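PDB 3N4P: terminase subunit UL89 protein, which supplies the nuclease of the herpesvirus terminase, the motor that packages viral DNA into capsids, and is seen here as its C-terminal nuclease domain. Local coordinates for residues Gly96-Phe101 with Val211-Lys216; Glu223-Gln228 with Asp256-Val261. All coordinates share one frame; numbering follows the deposited sequence.

Interaction 1 of 2, residues Gly96-Phe101 with Val211-Lys216; sequences GLEHFF and VSYTIK
The carboxylate of Glu98 closes on the backbone of the 211-216 loop like a fork. Glu98 OE2 takes the N-H of Tyr213 through its syn lone pair, with Tyr213 N at 2.9 Å. Glu98 OE1 accepts twice. Thr214 N reaches Glu98 OE1 at 2.7 Å on the syn side, a little out of the carboxylate plane, and Thr214 OG1 gives its proton to the anti lone pair of Glu98 OE1 at 2.8 Å. The chain of Glu98 bends at CG (chi2 -64°), which folds the acid over the turn. Thr214 OG1 also accepts from His99 N at 2.9 Å, so this hydroxyl links the strand backbone to the carboxylate. These bonds follow the end of the parallel pairing of strands 91-100 and 204-211, in the central sheet of an RNase H-like nuclease domain, as in other terminase large subunits. Leu97 N to Val211 O (3.1 Å) is the last strand-like bond before the chain turns off. Beyond it Ser212 OG replaces a backbone donor. Ser212 OG gives its proton to Leu97 O at 2.9 Å, from above the carbonyl plane, and accepts from Ile215 N in an ST motif. Ile215 CD1 packs beside Leu97 CB at 4.1 Å. Further out, Met120 of helix 109-127 lies against Glu98, and Tyr213 stacks on His119 and bonds through its hydroxyl to Ser123.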
ATOM      1  N   GLY B  96      -9.361  -7.026  -8.947  1.00 36.75           N
ATOM      2  CA  GLY B  96      -9.545  -6.881 -10.377  1.00 37.57           C
ATOM      3  C   GLY B  96     -10.584  -5.850 -10.704  1.00 37.98           C
ATOM      4  O   GLY B  96     -11.534  -5.634  -9.906  1.00 38.93           O
ATOM      5  N   LEU B  97     -10.349  -5.140 -11.817  1.00 37.88           N
ATOM      6  CA  LEU B  97     -11.295  -4.132 -12.345  1.00 39.21           C
ATOM      7  C   LEU B  97     -11.289  -4.234 -13.847  1.00 39.25           C
ATOM      8  O   LEU B  97     -10.234  -4.442 -14.468  1.00 41.31           O
ATOM      9  CB  LEU B  97     -10.942  -2.683 -11.946  1.00 37.32           C
ATOM     10  CG  LEU B  97     -10.877  -2.315 -10.463  1.00 38.46           C
ATOM     11  CD1 LEU B  97     -10.050  -1.005 -10.193  1.00 35.67           C
ATOM     12  CD2 LEU B  97     -12.289  -2.239  -9.758  1.00 38.90           C
ATOM     13  N   GLU B  98     -12.469  -4.191 -14.448  1.00 40.55           N
ATOM     14  CA  GLU B  98     -12.554  -4.017 -15.884  1.00 40.09           C
ATOM     15  C   GLU B  98     -13.621  -3.022 -16.170  1.00 42.23           C
ATOM     16  O   GLU B  98     -14.655  -2.982 -15.492  1.00 41.81           O
ATOM     17  CB  GLU B  98     -12.860  -5.318 -16.605  1.00 40.13           C
ATOM     18  CG  GLU B  98     -11.836  -6.477 -16.388  1.00 42.15           C
ATOM     19  CD  GLU B  98     -10.403  -6.225 -16.922  1.00 44.26           C
ATOM     20  OE1 GLU B  98     -10.091  -5.187 -17.555  1.00 44.50           O
ATOM     21  OE2 GLU B  98      -9.553  -7.111 -16.694  1.00 45.17           O
ATOM     22  N   HIS B  99     -13.418  -2.264 -17.244  1.00 44.12           N
ATOM     23  CA  HIS B  99     -14.442  -1.399 -17.774  1.00 45.92           C
ATOM     24  C   HIS B  99     -14.362  -1.671 -19.251  1.00 47.65           C
ATOM     25  O   HIS B  99     -13.491  -1.168 -19.966  1.00 47.60           O
ATOM     26  CB  HIS B  99     -14.162   0.059 -17.469  1.00 45.22           C
ATOM     27  CG  HIS B  99     -15.327   0.961 -17.748  1.00 51.36           C
ATOM     28  ND1 HIS B  99     -15.329   2.296 -17.401  1.00 48.12           N
ATOM     29  CD2 HIS B  99     -16.514   0.733 -18.369  1.00 52.37           C
ATOM     30  CE1 HIS B  99     -16.460   2.851 -17.802  1.00 52.80           C
ATOM     31  NE2 HIS B  99     -17.202   1.923 -18.380  1.00 53.12           N
ATOM     32  N   PHE B 100     -15.299  -2.459 -19.737  1.00 49.94           N
ATOM     33  CA  PHE B 100     -15.177  -2.965 -21.098  1.00 50.83           C
ATOM     34  C   PHE B 100     -16.115  -2.302 -22.110  1.00 53.68           C
ATOM     35  O   PHE B 100     -17.291  -2.130 -21.833  1.00 54.74           O
ATOM     36  CB  PHE B 100     -15.372  -4.473 -21.072  1.00 51.72           C
ATOM     37  CG  PHE B 100     -15.623  -5.089 -22.449  1.00 56.73           C
ATOM     38  CD1 PHE B 100     -14.573  -5.591 -23.181  1.00 55.31           C
ATOM     39  CD2 PHE B 100     -16.902  -5.159 -22.974  1.00 58.03           C
ATOM     40  CE1 PHE B 100     -14.793  -6.177 -24.478  1.00 61.64           C
ATOM     41  CE2 PHE B 100     -17.123  -5.710 -24.250  1.00 61.61           C
ATOM     42  CZ  PHE B 100     -16.074  -6.232 -24.988  1.00 61.04           C
ATOM     43  N   PHE B 101     -15.561  -1.935 -23.276  1.00 54.14           N
ATOM     44  CA  PHE B 101     -16.260  -1.303 -24.398  1.00 58.11           C
ATOM     45  C   PHE B 101     -16.058  -2.192 -25.625  1.00 60.88           C
ATOM     46  O   PHE B 101     -14.928  -2.614 -25.920  1.00 60.23           O
ATOM     47  CB  PHE B 101     -15.669   0.070 -24.771  1.00 57.97           C
ATOM     48  CG  PHE B 101     -15.761   1.092 -23.672  1.00 57.46           C
ATOM     49  CD1 PHE B 101     -16.773   2.031 -23.668  1.00 57.33           C
ATOM     50  CD2 PHE B 101     -14.829   1.106 -22.647  1.00 47.75           C
ATOM     51  CE1 PHE B 101     -16.882   2.958 -22.643  1.00 57.58           C
ATOM     52  CE2 PHE B 101     -14.938   2.039 -21.601  1.00 56.06           C
ATOM     53  CZ  PHE B 101     -15.969   2.958 -21.596  1.00 54.78           C
ATOM     54  N   VAL B 211      -5.524  -6.800 -11.245  1.00 39.49           N
ATOM     55  CA  VAL B 211      -5.573  -7.227 -12.678  1.00 39.80           C
ATOM     56  C   VAL B 211      -6.529  -6.331 -13.401  1.00 39.54           C
ATOM     57  O   VAL B 211      -7.601  -6.093 -12.905  1.00 39.64           O
ATOM     58  CB  VAL B 211      -6.126  -8.671 -12.764  1.00 39.15           C
ATOM     59  CG1 VAL B 211      -6.447  -9.065 -14.240  1.00 42.30           C
ATOM     60  CG2 VAL B 211      -5.144  -9.597 -12.134  1.00 37.44           C
ATOM     61  N   SER B 212      -6.123  -5.787 -14.537  1.00 40.58           N
ATOM     62  CA  SER B 212      -7.069  -5.060 -15.360  1.00 41.18           C
ATOM     63  C   SER B 212      -6.660  -4.959 -16.804  1.00 41.34           C
ATOM     64  O   SER B 212      -5.907  -4.066 -17.135  1.00 42.78           O
ATOM     65  CB  SER B 212      -7.198  -3.634 -14.886  1.00 39.95           C
ATOM     66  OG  SER B 212      -8.115  -2.998 -15.773  1.00 44.16           O
ATOM     67  N   TYR B 213      -7.192  -5.809 -17.674  1.00 43.33           N
ATOM     68  CA  TYR B 213      -6.727  -5.840 -19.049  1.00 42.80           C
ATOM     69  C   TYR B 213      -7.311  -4.691 -19.872  1.00 43.25           C
ATOM     70  O   TYR B 213      -6.748  -4.327 -20.905  1.00 42.80           O
ATOM     71  CB  TYR B 213      -7.063  -7.178 -19.715  1.00 44.50           C
ATOM     72  CG  TYR B 213      -6.245  -8.299 -19.103  1.00 45.45           C
ATOM     73  CD1 TYR B 213      -6.842  -9.226 -18.236  1.00 41.95           C
ATOM     74  CD2 TYR B 213      -4.875  -8.450 -19.428  1.00 50.22           C
ATOM     75  CE1 TYR B 213      -6.123 -10.267 -17.697  1.00 45.22           C
ATOM     76  CE2 TYR B 213      -4.110  -9.489 -18.877  1.00 52.69           C
ATOM     77  CZ  TYR B 213      -4.752 -10.406 -17.991  1.00 51.13           C
ATOM     78  OH  TYR B 213      -4.051 -11.476 -17.448  1.00 48.18           O
ATOM     79  N   THR B 214      -8.442  -4.115 -19.447  1.00 39.86           N
ATOM     80  CA  THR B 214      -9.075  -3.091 -20.282  1.00 40.69           C
ATOM     81  C   THR B 214      -8.699  -1.701 -19.792  1.00 41.40           C
ATOM     82  O   THR B 214      -8.963  -0.721 -20.501  1.00 39.87           O
ATOM     83  CB  THR B 214     -10.633  -3.149 -20.253  1.00 41.78           C
ATOM     84  OG1 THR B 214     -11.086  -2.922 -18.922  1.00 39.90           O
ATOM     85  CG2 THR B 214     -11.130  -4.504 -20.762  1.00 45.57           C
ATOM     86  N   ILE B 215      -8.141  -1.570 -18.557  1.00 39.46           N
ATOM     87  CA  ILE B 215      -7.757  -0.262 -18.078  1.00 38.62           C
ATOM     88  C   ILE B 215      -6.240  -0.013 -18.034  1.00 40.45           C
ATOM     89  O   ILE B 215      -5.820   1.113 -18.265  1.00 41.02           O
ATOM     90  CB  ILE B 215      -8.394   0.004 -16.661  1.00 37.94           C
ATOM     91  CG1 ILE B 215      -9.930  -0.112 -16.745  1.00 38.49           C
ATOM     92  CG2 ILE B 215      -7.981   1.382 -16.064  1.00 35.10           C
ATOM     93  CD1 ILE B 215     -10.558  -0.279 -15.275  1.00 36.63           C
ATOM     94  N   LYS B 216      -5.429  -1.012 -17.645  1.00 40.87           N
ATOM     95  CA  LYS B 216      -4.016  -0.752 -17.278  1.00 42.58           C
ATOM     96  C   LYS B 216      -3.171  -0.117 -18.339  1.00 43.58           C
ATOM     97  O   LYS B 216      -2.215   0.665 -18.015  1.00 44.16           O
ATOM     98  CB  LYS B 216      -3.264  -2.025 -16.872  1.00 44.94           C
ATOM     99  CG  LYS B 216      -3.244  -2.214 -15.358  1.00 48.68           C
ATOM    100  CD  LYS B 216      -1.820  -2.499 -14.725  1.00 60.21           C
ATOM    101  CE  LYS B 216      -1.574  -3.980 -14.364  1.00 63.93           C
ATOM    102  NZ  LYS B 216      -2.780  -4.667 -13.744  1.00 64.06           N
TER

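Interaction 2 of 2, residues Glu223-Gln228 with Asp256-Val261; sequences EYLLEQ and DLIIAV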
ATOM      1  N   GLU B 223      -6.235   5.043 -10.023  1.00 42.29           N
ATOM      2  CA  GLU B 223      -6.437   6.510 -10.328  1.00 43.28           C
ATOM      3  C   GLU B 223      -7.719   6.752 -11.137  1.00 43.07           C
ATOM      4  O   GLU B 223      -8.504   7.668 -10.845  1.00 45.11           O
ATOM      5  CB  GLU B 223      -5.222   7.098 -11.047  1.00 45.78           C
ATOM      6  CG  GLU B 223      -5.391   8.537 -11.629  1.00 53.96           C
ATOM      7  CD  GLU B 223      -4.050   9.356 -11.725  1.00 68.20           C
ATOM      8  OE1 GLU B 223      -3.078   8.907 -12.419  1.00 69.03           O
ATOM      9  OE2 GLU B 223      -3.997  10.480 -11.135  1.00 70.40           O
ATOM     10  N   TYR B 224      -7.995   5.859 -12.084  1.00 41.48           N
ATOM     11  CA  TYR B 224      -9.232   5.854 -12.822  1.00 40.64           C
ATOM     12  C   TYR B 224     -10.461   5.646 -11.906  1.00 41.10           C
ATOM     13  O   TYR B 224     -11.469   6.335 -12.058  1.00 43.86           O
ATOM     14  CB  TYR B 224      -9.156   4.707 -13.826  1.00 38.81           C
ATOM     15  CG  TYR B 224     -10.325   4.637 -14.759  1.00 40.75           C
ATOM     16  CD1 TYR B 224     -11.290   3.644 -14.618  1.00 39.30           C
ATOM     17  CD2 TYR B 224     -10.467   5.567 -15.827  1.00 43.03           C
ATOM     18  CE1 TYR B 224     -12.376   3.567 -15.493  1.00 40.75           C
ATOM     19  CE2 TYR B 224     -11.567   5.504 -16.701  1.00 40.98           C
ATOM     20  CZ  TYR B 224     -12.497   4.496 -16.540  1.00 44.22           C
ATOM     21  OH  TYR B 224     -13.554   4.421 -17.421  1.00 48.00           O
ATOM     22  N   LEU B 225     -10.389   4.650 -11.021  1.00 39.80           N
ATOM     23  CA  LEU B 225     -11.421   4.344 -10.074  1.00 41.44           C
ATOM     24  C   LEU B 225     -11.594   5.544  -9.068  1.00 42.47           C
ATOM     25  O   LEU B 225     -12.714   5.917  -8.743  1.00 44.18           O
ATOM     26  CB  LEU B 225     -11.115   3.028  -9.316  1.00 40.62           C
ATOM     27  CG  LEU B 225     -12.102   2.670  -8.195  1.00 41.90           C
ATOM     28  CD1 LEU B 225     -13.404   2.222  -8.797  1.00 39.85           C
ATOM     29  CD2 LEU B 225     -11.606   1.544  -7.269  1.00 42.25           C
ATOM     30  N   LEU B 226     -10.511   6.172  -8.628  1.00 42.33           N
ATOM     31  CA  LEU B 226     -10.642   7.382  -7.822  1.00 44.08           C
ATOM     32  C   LEU B 226     -11.400   8.535  -8.503  1.00 47.24           C
ATOM     33  O   LEU B 226     -12.140   9.297  -7.836  1.00 49.27           O
ATOM     34  CB  LEU B 226      -9.295   7.904  -7.451  1.00 43.82           C
ATOM     35  CG  LEU B 226      -8.679   7.818  -6.044  1.00 48.75           C
ATOM     36  CD1 LEU B 226      -9.720   7.767  -4.845  1.00 51.55           C
ATOM     37  CD2 LEU B 226      -7.595   6.766  -5.882  1.00 48.10           C
ATOM     38  N   GLU B 227     -11.205   8.719  -9.812  1.00 47.83           N
ATOM     39  CA  GLU B 227     -11.972   9.735 -10.537  1.00 51.46           C
ATOM     40  C   GLU B 227     -13.483   9.516 -10.377  1.00 51.66           C
ATOM     41  O   GLU B 227     -14.252  10.461 -10.176  1.00 52.04           O
ATOM     42  CB  GLU B 227     -11.573   9.821 -12.046  1.00 51.49           C
ATOM     43  CG  GLU B 227     -10.434  10.801 -12.311  1.00 57.85           C
ATOM     44  CD  GLU B 227      -9.338  10.311 -13.359  1.00 66.92           C
ATOM     45  OE1 GLU B 227      -8.143  10.715 -13.219  1.00 71.74           O
ATOM     46  OE2 GLU B 227      -9.635   9.555 -14.319  1.00 67.63           O
ATOM     47  N   GLN B 228     -13.884   8.258 -10.457  1.00 51.68           N
ATOM     48  CA  GLN B 228     -15.283   7.886 -10.211  1.00 53.88           C
ATOM     49  C   GLN B 228     -15.738   8.044  -8.755  1.00 54.68           C
ATOM     50  O   GLN B 228     -16.864   8.440  -8.503  1.00 56.06           O
ATOM     51  CB  GLN B 228     -15.557   6.492 -10.746  1.00 53.48           C
ATOM     52  CG  GLN B 228     -15.366   6.459 -12.271  1.00 54.43           C
ATOM     53  CD  GLN B 228     -15.894   5.151 -12.950  1.00 56.20           C
ATOM     54  OE1 GLN B 228     -16.724   4.411 -12.388  1.00 54.30           O
ATOM     55  NE2 GLN B 228     -15.429   4.891 -14.177  1.00 60.69           N
ATOM     56  N   ASP B 256     -19.934   3.514 -13.804  1.00 66.07           N
ATOM     57  CA  ASP B 256     -20.099   2.085 -13.942  1.00 63.68           C
ATOM     58  C   ASP B 256     -19.093   1.237 -13.190  1.00 58.59           C
ATOM     59  O   ASP B 256     -19.454   0.221 -12.667  1.00 59.18           O
ATOM     60  CB  ASP B 256     -20.134   1.693 -15.438  1.00 65.64           C
ATOM     61  CG  ASP B 256     -21.169   2.493 -16.220  1.00 72.21           C
ATOM     62  OD1 ASP B 256     -22.095   1.870 -16.779  1.00 78.35           O
ATOM     63  OD2 ASP B 256     -21.076   3.753 -16.245  1.00 78.92           O
ATOM     64  N   LEU B 257     -17.825   1.595 -13.174  1.00 54.28           N
ATOM     65  CA  LEU B 257     -16.860   0.762 -12.450  1.00 50.64           C
ATOM     66  C   LEU B 257     -17.091   0.895 -10.902  1.00 49.00           C
ATOM     67  O   LEU B 257     -16.961  -0.073 -10.152  1.00 48.54           O
ATOM     68  CB  LEU B 257     -15.425   1.211 -12.776  1.00 46.83           C
ATOM     69  CG  LEU B 257     -14.197   0.305 -12.722  1.00 51.52           C
ATOM     70  CD1 LEU B 257     -12.905   0.967 -12.234  1.00 47.74           C
ATOM     71  CD2 LEU B 257     -14.346  -1.141 -12.208  1.00 53.69           C
ATOM     72  N   ILE B 258     -17.307   2.108 -10.428  1.00 46.53           N
ATOM     73  CA  ILE B 258     -17.477   2.276  -9.004  1.00 48.20           C
ATOM     74  C   ILE B 258     -18.674   1.478  -8.422  1.00 48.35           C
ATOM     75  O   ILE B 258     -18.526   0.840  -7.400  1.00 48.25           O
ATOM     76  CB  ILE B 258     -17.405   3.774  -8.547  1.00 48.42           C
ATOM     77  CG1 ILE B 258     -17.474   3.930  -7.020  1.00 51.80           C
ATOM     78  CG2 ILE B 258     -18.573   4.586  -9.086  1.00 51.28           C
ATOM     79  CD1 ILE B 258     -16.284   3.346  -6.234  1.00 51.36           C
ATOM     80  N   ILE B 259     -19.834   1.514  -9.063  1.00 50.64           N
ATOM     81  CA  ILE B 259     -20.977   0.712  -8.616  1.00 53.20           C
ATOM     82  C   ILE B 259     -20.579  -0.755  -8.572  1.00 52.77           C
ATOM     83  O   ILE B 259     -20.979  -1.492  -7.649  1.00 53.22           O
ATOM     84  CB  ILE B 259     -22.144   0.786  -9.613  1.00 58.00           C
ATOM     85  CG1 ILE B 259     -22.774   2.187  -9.690  1.00 61.54           C
ATOM     86  CG2 ILE B 259     -23.314  -0.218  -9.214  1.00 58.74           C
ATOM     87  CD1 ILE B 259     -23.799   2.192 -10.887  1.00 69.30           C
ATOM     88  N   ALA B 260     -19.818  -1.212  -9.586  1.00 48.66           N
ATOM     89  CA  ALA B 260     -19.431  -2.610  -9.542  1.00 47.08           C
ATOM     90  C   ALA B 260     -18.606  -2.938  -8.302  1.00 45.88           C
ATOM     91  O   ALA B 260     -18.772  -3.998  -7.719  1.00 47.23           O
ATOM     92  CB  ALA B 260     -18.731  -3.019 -10.776  1.00 44.05           C
ATOM     93  N   VAL B 261     -17.725  -2.042  -7.893  1.00 44.26           N
ATOM     94  CA  VAL B 261     -16.972  -2.275  -6.679  1.00 43.82           C
ATOM     95  C   VAL B 261     -17.931  -2.183  -5.461  1.00 46.76           C
ATOM     96  O   VAL B 261     -17.906  -2.997  -4.579  1.00 47.89           O
ATOM     97  CB  VAL B 261     -15.852  -1.185  -6.574  1.00 43.57           C
ATOM     98  CG1 VAL B 261     -15.184  -1.132  -5.157  1.00 34.92           C
ATOM     99  CG2 VAL B 261     -14.858  -1.380  -7.732  1.00 37.93           C
TER
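Gln228 OE1 receives two backbone N-H groups from the first turn of helix 256-267. Here two near-perpendicular helices pack beside the sheet of the RNase H-like nuclease fold of terminase large subunits. Ile258 N lies 3.1 Å from Gln228 OE1 with a fairly straight bond (160° at the hydrogen), tilted from the amide plane. Leu257 N is also 3.1 Å from Gln228 OE1, but its bond is bent and weak. The amide oxygen thus meets N-H groups at the start of a helix, where no preceding turn supplies carbonyls, and does so from a separate helix. The axes of segments 223-228 and 256-261 lie at 92° and approach to 8.9 Å. The Gln228 chain is extended beyond CG (chi2 -169°), which carries OE1 across to the other backbone. Its CB rests near Ile258 CG2, and its amide lies beside Leu257 CB.

One turn back, Leu225 provides the apolar part. Leu225 CD1 touches Leu257 CD1 at 3.7 Å, Ile258 CD1 at 4.0 Å and Val261 CG2 at 4.0 Å. The Leu225 side chain crosses those of Leu257 and Ile258 at about right angles. Phe195 of helix 187-200 packs on Ile258 and Val261, while Phe43 of helix 37-45 reaches Leu225. Asp256, a predicted nuclease residue, stands in the same first turn that Gln228 holds. Tyr224, whose hydroxyl bonds to His99, completes the contact at its ring edge: Leu257 CD1 lies in the ring plane, 3.9 Å from Tyr224 CD1.

Interactions 1 and 2 lie about 11 Å apart, centre to centre, and touch directly. Tyr224 OH of interaction 2 is 2.8 Å from His99 ND1 of interaction 1, a probable hydrogen bond. Leu97 CD2 packs at 3.4 Å against both Leu257 CD2 and Val261 CG2, so helix 256-267 sits on the strand that interaction 1 joins to the loop. Both contacts lie beside the predicted nuclease site. The side chain of His99 comes within about 4 Å of that of Asp256, a predicted active-site residue. The Asp256 side chain is about 7 Å from a bound magnesium ion and about 5 Å from that of Asp68, a ligand of magnesium with Glu139.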